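Local coordinates for protein LYND (Lyngbya aestuarii, PDB 4V1T) that probably acts as an ATP-dependent YcaO-type cyclodehydratase that turns cysteine side chains of a peptide substrate into thiazoline heterocycles, at residues B[213-224]-B[387-398]. Residues are numbered along the deposited sequence; the frame is centred on the assembly and turned at random.
Sequences GNREVEASVLRQ and HSFGSATSLRGL
Helix 216-225, which follows the zinc-site helix 204-213, lies along the extended loop 387-394 that leads into helix 395-401, so that Ser220, Arg223 and Gln224 all turn onto the backbone of this loop. The loop sets out from the nucleotide region, the His387 side chain lying about 12 Å from a bound magnesium ion. At the centre Ser220 OG donates to Ala392 O over 2.9 Å, from above the carbonyl plane (58° out of it) and not along a lone pair. With OG anti to the backbone N of Ser220 (chi1 -180°), the hydroxyl lies beside Leu398, whose CD2 presses tightly on Ser220 CB at 3.4 Å. The same OG accepts from Gln224 NE2 at 3.2 Å, nearly in the plane of that amide, so one hydroxyl relays between helix and loop.

The Gln224 side chain extends beyond CG along the Thr393 peptide, CG lying 3.1 Å from Thr393 O. Its NE2 is also hydrogen-bonded to Tyr24 OH of the second subunit, and an alanine here would probably leave Ser220 OG without its donor and the tyrosine hydroxyl without this partner. The Arg223 guanidinium is modelled against the loop, but NH1 sits too close to a neighbour, so its contacts there, including a bond to Gly390 O, are doubtful. Toward the start of the helix, Glu216 CB meets Phe389 CB at 4.2 Å, while the Glu216 and His387 side chains cross at about a right angle, Glu216 OE2 lying 4.1 Å from His387 CE1.

Ser394 caps helix 395-401, its OG accepting from Gly397 N at 2.9 Å. The secure hydrogen bond across the contact ends on a main-chain carbonyl, so Ser220 holds the loop by the loop's own backbone, with Leu398 adding an apolar contact.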
ATOM      1  N   GLY B 213      13.538 -21.900   0.074  1.00 64.06           N
ATOM      2  CA  GLY B 213      12.109 -22.098   0.179  1.00 58.67           C
ATOM      3  C   GLY B 213      11.307 -21.402  -0.898  1.00 61.75           C
ATOM      4  O   GLY B 213      10.334 -21.954  -1.411  1.00 65.62           O
ATOM      5  N   ASN B 214      11.708 -20.187  -1.249  1.00 55.27           N
ATOM      6  CA  ASN B 214      10.990 -19.415  -2.257  1.00 54.40           C
ATOM      7  C   ASN B 214      11.396 -19.754  -3.698  1.00 56.65           C
ATOM      8  O   ASN B 214      11.003 -19.063  -4.635  1.00 74.19           O
ATOM      9  CB  ASN B 214      11.181 -17.918  -1.989  1.00 57.29           C
ATOM     10  CG  ASN B 214      10.632 -17.502  -0.640  1.00 52.73           C
ATOM     11  OD1 ASN B 214       9.644 -18.060  -0.166  1.00 56.82           O
ATOM     12  ND2 ASN B 214      11.265 -16.519  -0.015  1.00 53.29           N
ATOM     13  N   ARG B 215      12.191 -20.810  -3.867  1.00 68.61           N
ATOM     14  CA  ARG B 215      12.563 -21.306  -5.188  1.00 67.79           C
ATOM     15  C   ARG B 215      12.171 -22.771  -5.315  1.00 65.27           C
ATOM     16  O   ARG B 215      13.025 -23.644  -5.475  1.00 64.76           O
ATOM     17  CB  ARG B 215      14.064 -21.166  -5.420  1.00 63.67           C
ATOM     18  CG  ARG B 215      14.590 -19.747  -5.485  1.00 73.34           C
ATOM     19  CD  ARG B 215      15.916 -19.753  -6.219  1.00 70.20           C
ATOM     20  NE  ARG B 215      16.651 -18.508  -6.076  1.00 59.42           N
ATOM     21  CZ  ARG B 215      17.961 -18.389  -6.252  1.00 66.75           C
ATOM     22  NH1 ARG B 215      18.697 -19.448  -6.579  1.00 52.33           N
ATOM     23  NH2 ARG B 215      18.543 -17.207  -6.091  1.00 73.80           N
ATOM     24  N   GLU B 216      10.877 -23.043  -5.236  1.00 69.24           N
ATOM     25  CA  GLU B 216      10.403 -24.422  -5.161  1.00 75.98           C
ATOM     26  C   GLU B 216      10.623 -25.181  -6.469  1.00 80.16           C
ATOM     27  O   GLU B 216      10.870 -26.388  -6.451  1.00 77.14           O
ATOM     28  CB  GLU B 216       8.928 -24.461  -4.767  1.00 79.88           C
ATOM     29  CG  GLU B 216       7.983 -23.977  -5.846  1.00 95.94           C
ATOM     30  CD  GLU B 216       7.938 -22.472  -5.944  1.00113.59           C
ATOM     31  OE1 GLU B 216       8.729 -21.791  -5.252  1.00118.63           O
ATOM     32  OE2 GLU B 216       7.106 -21.965  -6.720  1.00123.16           O
ATOM     33  N   VAL B 217      10.524 -24.484  -7.599  1.00 68.27           N
ATOM     34  CA  VAL B 217      10.806 -25.104  -8.892  1.00 77.91           C
ATOM     35  C   VAL B 217      12.256 -25.567  -8.941  1.00 77.13           C
ATOM     36  O   VAL B 217      12.543 -26.720  -9.262  1.00 68.92           O
ATOM     37  CB  VAL B 217      10.538 -24.144 -10.062  1.00 72.86           C
ATOM     38  CG1 VAL B 217      10.992 -24.761 -11.385  1.00 69.83           C
ATOM     39  CG2 VAL B 217       9.057 -23.781 -10.126  1.00 76.48           C
ATOM     40  N   GLU B 218      13.164 -24.654  -8.614  1.00 73.39           N
ATOM     41  CA  GLU B 218      14.586 -24.960  -8.570  1.00 70.02           C
ATOM     42  C   GLU B 218      14.852 -26.114  -7.606  1.00 71.39           C
ATOM     43  O   GLU B 218      15.550 -27.065  -7.942  1.00 71.01           O
ATOM     44  CB  GLU B 218      15.386 -23.722  -8.148  1.00 75.88           C
ATOM     45  CG  GLU B 218      16.901 -23.905  -8.182  1.00 84.77           C
ATOM     46  CD  GLU B 218      17.659 -22.749  -7.531  1.00 93.73           C
ATOM     47  OE1 GLU B 218      17.817 -22.744  -6.280  1.00 68.05           O
ATOM     48  OE2 GLU B 218      18.116 -21.848  -8.270  1.00103.21           O
ATOM     49  N   ALA B 219      14.281 -26.021  -6.410  1.00 73.11           N
ATOM     50  CA  ALA B 219      14.505 -27.010  -5.362  1.00 70.19           C
ATOM     51  C   ALA B 219      14.013 -28.395  -5.782  1.00 69.28           C
ATOM     52  O   ALA B 219      14.627 -29.409  -5.446  1.00 72.44           O
ATOM     53  CB  ALA B 219      13.820 -26.576  -4.074  1.00 67.49           C
ATOM     54  N   SER B 220      12.901 -28.434  -6.508  1.00 74.66           N
ATOM     55  CA  SER B 220      12.272 -29.703  -6.879  1.00 87.66           C
ATOM     56  C   SER B 220      13.064 -30.375  -7.986  1.00 78.59           C
ATOM     57  O   SER B 220      13.207 -31.598  -8.011  1.00 86.82           O
ATOM     58  CB  SER B 220      10.818 -29.490  -7.309  1.00 83.13           C
ATOM     59  OG  SER B 220      10.213 -30.725  -7.663  1.00 93.68           O
ATOM     60  N   VAL B 221      13.568 -29.552  -8.894  1.00 72.47           N
ATOM     61  CA  VAL B 221      14.450 -29.995  -9.956  1.00 82.77           C
ATOM     62  C   VAL B 221      15.704 -30.594  -9.346  1.00 82.31           C
ATOM     63  O   VAL B 221      16.171 -31.647  -9.779  1.00 83.18           O
ATOM     64  CB  VAL B 221      14.817 -28.825 -10.899  1.00 72.00           C
ATOM     65  CG1 VAL B 221      16.112 -29.094 -11.662  1.00 79.27           C
ATOM     66  CG2 VAL B 221      13.672 -28.551 -11.861  1.00 66.82           C
ATOM     67  N   LEU B 222      16.239 -29.922  -8.334  1.00 71.50           N
ATOM     68  CA  LEU B 222      17.439 -30.392  -7.662  1.00 70.25           C
ATOM     69  C   LEU B 222      17.192 -31.727  -6.970  1.00 72.96           C
ATOM     70  O   LEU B 222      18.008 -32.631  -7.073  1.00 80.64           O
ATOM     71  CB  LEU B 222      17.934 -29.358  -6.653  1.00 63.94           C
ATOM     72  CG  LEU B 222      18.508 -28.077  -7.269  1.00 79.95           C
ATOM     73  CD1 LEU B 222      18.589 -26.954  -6.235  1.00 71.24           C
ATOM     74  CD2 LEU B 222      19.874 -28.326  -7.890  1.00 85.21           C
ATOM     75  N   ARG B 223      16.066 -31.833  -6.266  1.00 81.05           N
ATOM     76  CA  ARG B 223      15.659 -33.090  -5.632  1.00 85.76           C
ATOM     77  C   ARG B 223      15.483 -34.181  -6.670  1.00 91.33           C
ATOM     78  O   ARG B 223      15.970 -35.294  -6.494  1.00 96.67           O
ATOM     79  CB  ARG B 223      14.356 -32.917  -4.850  1.00 83.32           C
ATOM     80  CG  ARG B 223      14.552 -32.419  -3.429  1.00 79.15           C
ATOM     81  CD  ARG B 223      13.277 -31.825  -2.868  1.00 91.44           C
ATOM     82  NE  ARG B 223      12.845 -30.626  -3.594  1.00105.44           N
ATOM     83  CZ  ARG B 223      11.896 -29.797  -3.170  1.00107.23           C
ATOM     84  NH1 ARG B 223      11.295 -30.023  -2.022  1.00111.45           N
ATOM     85  NH2 ARG B 223      11.543 -28.729  -3.870  1.00106.23           N
ATOM     86  N   GLN B 224      14.790 -33.857  -7.747  1.00 93.00           N
ATOM     87  CA  GLN B 224      14.590 -34.810  -8.821  1.00 91.13           C
ATOM     88  C   GLN B 224      15.893 -35.205  -9.454  1.00 88.57           C
ATOM     89  O   GLN B 224      16.098 -36.351  -9.819  1.00 94.03           O
ATOM     90  CB  GLN B 224      13.691 -34.230  -9.880  1.00 89.92           C
ATOM     91  CG  GLN B 224      12.248 -34.351  -9.515  1.00 94.47           C
ATOM     92  CD  GLN B 224      11.350 -33.753 -10.555  1.00100.33           C
ATOM     93  OE1 GLN B 224      11.361 -34.155 -11.714  1.00 99.92           O
ATOM     94  NE2 GLN B 224      10.545 -32.798 -10.140  1.00 99.29           N
ATOM     95  N   HIS B 387       1.506 -19.094  -2.099  1.00 89.08           N
ATOM     96  CA  HIS B 387       1.845 -20.334  -1.399  1.00 96.32           C
ATOM     97  C   HIS B 387       3.348 -20.524  -1.200  1.00101.16           C
ATOM     98  O   HIS B 387       4.157 -19.901  -1.882  1.00102.42           O
ATOM     99  CB  HIS B 387       1.270 -21.533  -2.152  1.00 92.24           C
ATOM    100  CG  HIS B 387       1.913 -21.769  -3.482  1.00101.85           C
ATOM    101  ND1 HIS B 387       3.175 -22.311  -3.611  1.00 96.88           N
ATOM    102  CD2 HIS B 387       1.478 -21.523  -4.740  1.00110.81           C
ATOM    103  CE1 HIS B 387       3.484 -22.399  -4.892  1.00102.98           C
ATOM    104  NE2 HIS B 387       2.472 -21.928  -5.600  1.00109.62           N
ATOM    105  N   SER B 388       3.709 -21.394  -0.258  1.00109.75           N
ATOM    106  CA  SER B 388       5.117 -21.665   0.047  1.00104.49           C
ATOM    107  C   SER B 388       5.608 -22.943  -0.654  1.00102.09           C
ATOM    108  O   SER B 388       5.673 -22.978  -1.884  1.00 95.26           O
ATOM    109  CB  SER B 388       5.335 -21.743   1.567  1.00103.27           C
ATOM    110  OG  SER B 388       5.297 -20.453   2.163  1.00 99.26           O
ATOM    111  N   PHE B 389       5.947 -23.987   0.104  1.00 97.80           N
ATOM    112  CA  PHE B 389       6.599 -25.151  -0.491  1.00 92.05           C
ATOM    113  C   PHE B 389       6.417 -26.455   0.275  1.00 80.12           C
ATOM    114  O   PHE B 389       6.061 -26.471   1.451  1.00 71.49           O
ATOM    115  CB  PHE B 389       8.097 -24.878  -0.676  1.00 98.50           C
ATOM    116  CG  PHE B 389       8.800 -24.466   0.591  1.00 96.00           C
ATOM    117  CD1 PHE B 389       9.207 -25.416   1.523  1.00 88.33           C
ATOM    118  CD2 PHE B 389       9.054 -23.132   0.852  1.00 91.99           C
ATOM    119  CE1 PHE B 389       9.852 -25.040   2.689  1.00 83.39           C
ATOM    120  CE2 PHE B 389       9.697 -22.750   2.016  1.00 84.63           C
ATOM    121  CZ  PHE B 389      10.100 -23.705   2.935  1.00 82.95           C
ATOM    122  N   GLY B 390       6.670 -27.504  -0.479  1.00 85.24           N
ATOM    123  CA  GLY B 390       6.707 -28.866  -0.024  1.00 95.64           C
ATOM    124  C   GLY B 390       7.880 -29.515  -0.716  1.00102.05           C
ATOM    125  O   GLY B 390       8.441 -28.959  -1.660  1.00 95.68           O
ATOM    126  N   SER B 391       8.277 -30.671  -0.219  1.00108.64           N
ATOM    127  CA  SER B 391       9.320 -31.420  -0.864  1.00107.10           C
ATOM    128  C   SER B 391       8.652 -32.283  -1.911  1.00102.19           C
ATOM    129  O   SER B 391       7.985 -33.242  -1.594  1.00105.51           O
ATOM    130  CB  SER B 391      10.073 -32.257   0.151  1.00 98.98           C
ATOM    131  OG  SER B 391      10.144 -31.568   1.379  1.00 92.05           O
ATOM    132  N   ALA B 392       8.820 -31.909  -3.166  1.00105.91           N
ATOM    133  CA  ALA B 392       8.187 -32.607  -4.255  1.00 98.75           C
ATOM    134  C   ALA B 392       9.266 -33.198  -5.105  1.00 91.68           C
ATOM    135  O   ALA B 392      10.255 -32.551  -5.413  1.00 79.50           O
ATOM    136  CB  ALA B 392       7.327 -31.664  -5.062  1.00102.16           C
ATOM    137  N   THR B 393       9.064 -34.455  -5.453  1.00 90.06           N
ATOM    138  CA  THR B 393      10.009 -35.203  -6.230  1.00 76.23           C
ATOM    139  C   THR B 393       9.507 -35.446  -7.626  1.00 75.00           C
ATOM    140  O   THR B 393      10.062 -36.254  -8.333  1.00 79.77           O
ATOM    141  CB  THR B 393      10.241 -36.549  -5.577  1.00 78.58           C
ATOM    142  OG1 THR B 393       9.061 -37.333  -5.695  1.00 88.29           O
ATOM    143  CG2 THR B 393      10.535 -36.372  -4.125  1.00 74.83           C
ATOM    144  N   SER B 394       8.439 -34.785  -8.027  1.00 73.31           N
ATOM    145  CA  SER B 394       7.870 -35.065  -9.342  1.00 76.60           C
ATOM    146  C   SER B 394       7.190 -33.833  -9.912  1.00 74.14           C
ATOM    147  O   SER B 394       6.827 -32.913  -9.178  1.00 80.92           O
ATOM    148  CB  SER B 394       6.878 -36.235  -9.266  1.00 65.69           C
ATOM    149  OG  SER B 394       5.913 -36.046  -8.247  1.00 66.78           O
ATOM    150  N   LEU B 395       7.030 -33.825 -11.230  1.00 69.07           N
ATOM    151  CA  LEU B 395       6.265 -32.798 -11.915  1.00 71.62           C
ATOM    152  C   LEU B 395       4.823 -32.792 -11.400  1.00 84.03           C
ATOM    153  O   LEU B 395       4.216 -31.728 -11.213  1.00 71.99           O
ATOM    154  CB  LEU B 395       6.311 -33.025 -13.420  1.00 73.88           C
ATOM    155  CG  LEU B 395       5.493 -32.044 -14.255  1.00 84.18           C
ATOM    156  CD1 LEU B 395       6.021 -30.623 -14.113  1.00 79.65           C
ATOM    157  CD2 LEU B 395       5.474 -32.473 -15.717  1.00 85.02           C
ATOM    158  N   ARG B 396       4.289 -33.993 -11.180  1.00 87.99           N
ATOM    159  CA  ARG B 396       3.039 -34.183 -10.443  1.00 85.35           C
ATOM    160  C   ARG B 396       3.085 -33.442  -9.114  1.00 86.19           C
ATOM    161  O   ARG B 396       2.181 -32.673  -8.778  1.00 75.88           O
ATOM    162  CB  ARG B 396       2.791 -35.672 -10.175  1.00 82.94           C
ATOM    163  CG  ARG B 396       1.678 -36.307 -10.993  1.00 84.49           C
ATOM    164  CD  ARG B 396       1.666 -37.817 -10.785  1.00 91.90           C
ATOM    165  NE  ARG B 396       0.582 -38.489 -11.509  1.00105.33           N
ATOM    166  CZ  ARG B 396      -0.443 -39.137 -10.947  1.00104.81           C
ATOM    167  NH1 ARG B 396      -0.565 -39.226  -9.624  1.00 96.48           N
ATOM    168  NH2 ARG B 396      -1.361 -39.712 -11.720  1.00113.63           N
ATOM    169  N   GLY B 397       4.152 -33.701  -8.361  1.00 92.86           N
ATOM    170  CA  GLY B 397       4.352 -33.106  -7.051  1.00 88.05           C
ATOM    171  C   GLY B 397       4.445 -31.593  -7.101  1.00 81.29           C
ATOM    172  O   GLY B 397       3.881 -30.915  -6.240  1.00 76.06           O
ATOM    173  N   LEU B 398       5.152 -31.068  -8.103  1.00 87.77           N
ATOM    174  CA  LEU B 398       5.287 -29.616  -8.277  1.00 79.35           C
ATOM    175  C   LEU B 398       3.923 -28.954  -8.394  1.00 80.66           C
ATOM    176  O   LEU B 398       3.476 -28.291  -7.464  1.00 84.09           O
ATOM    177  CB  LEU B 398       6.116 -29.271  -9.519  1.00 74.82           C
ATOM    178  CG  LEU B 398       7.613 -28.976  -9.394  1.00 81.91           C
ATOM    179  CD1 LEU B 398       8.139 -28.439 -10.716  1.00 74.98           C
ATOM    180  CD2 LEU B 398       7.920 -27.975  -8.290  1.00 87.43           C
TER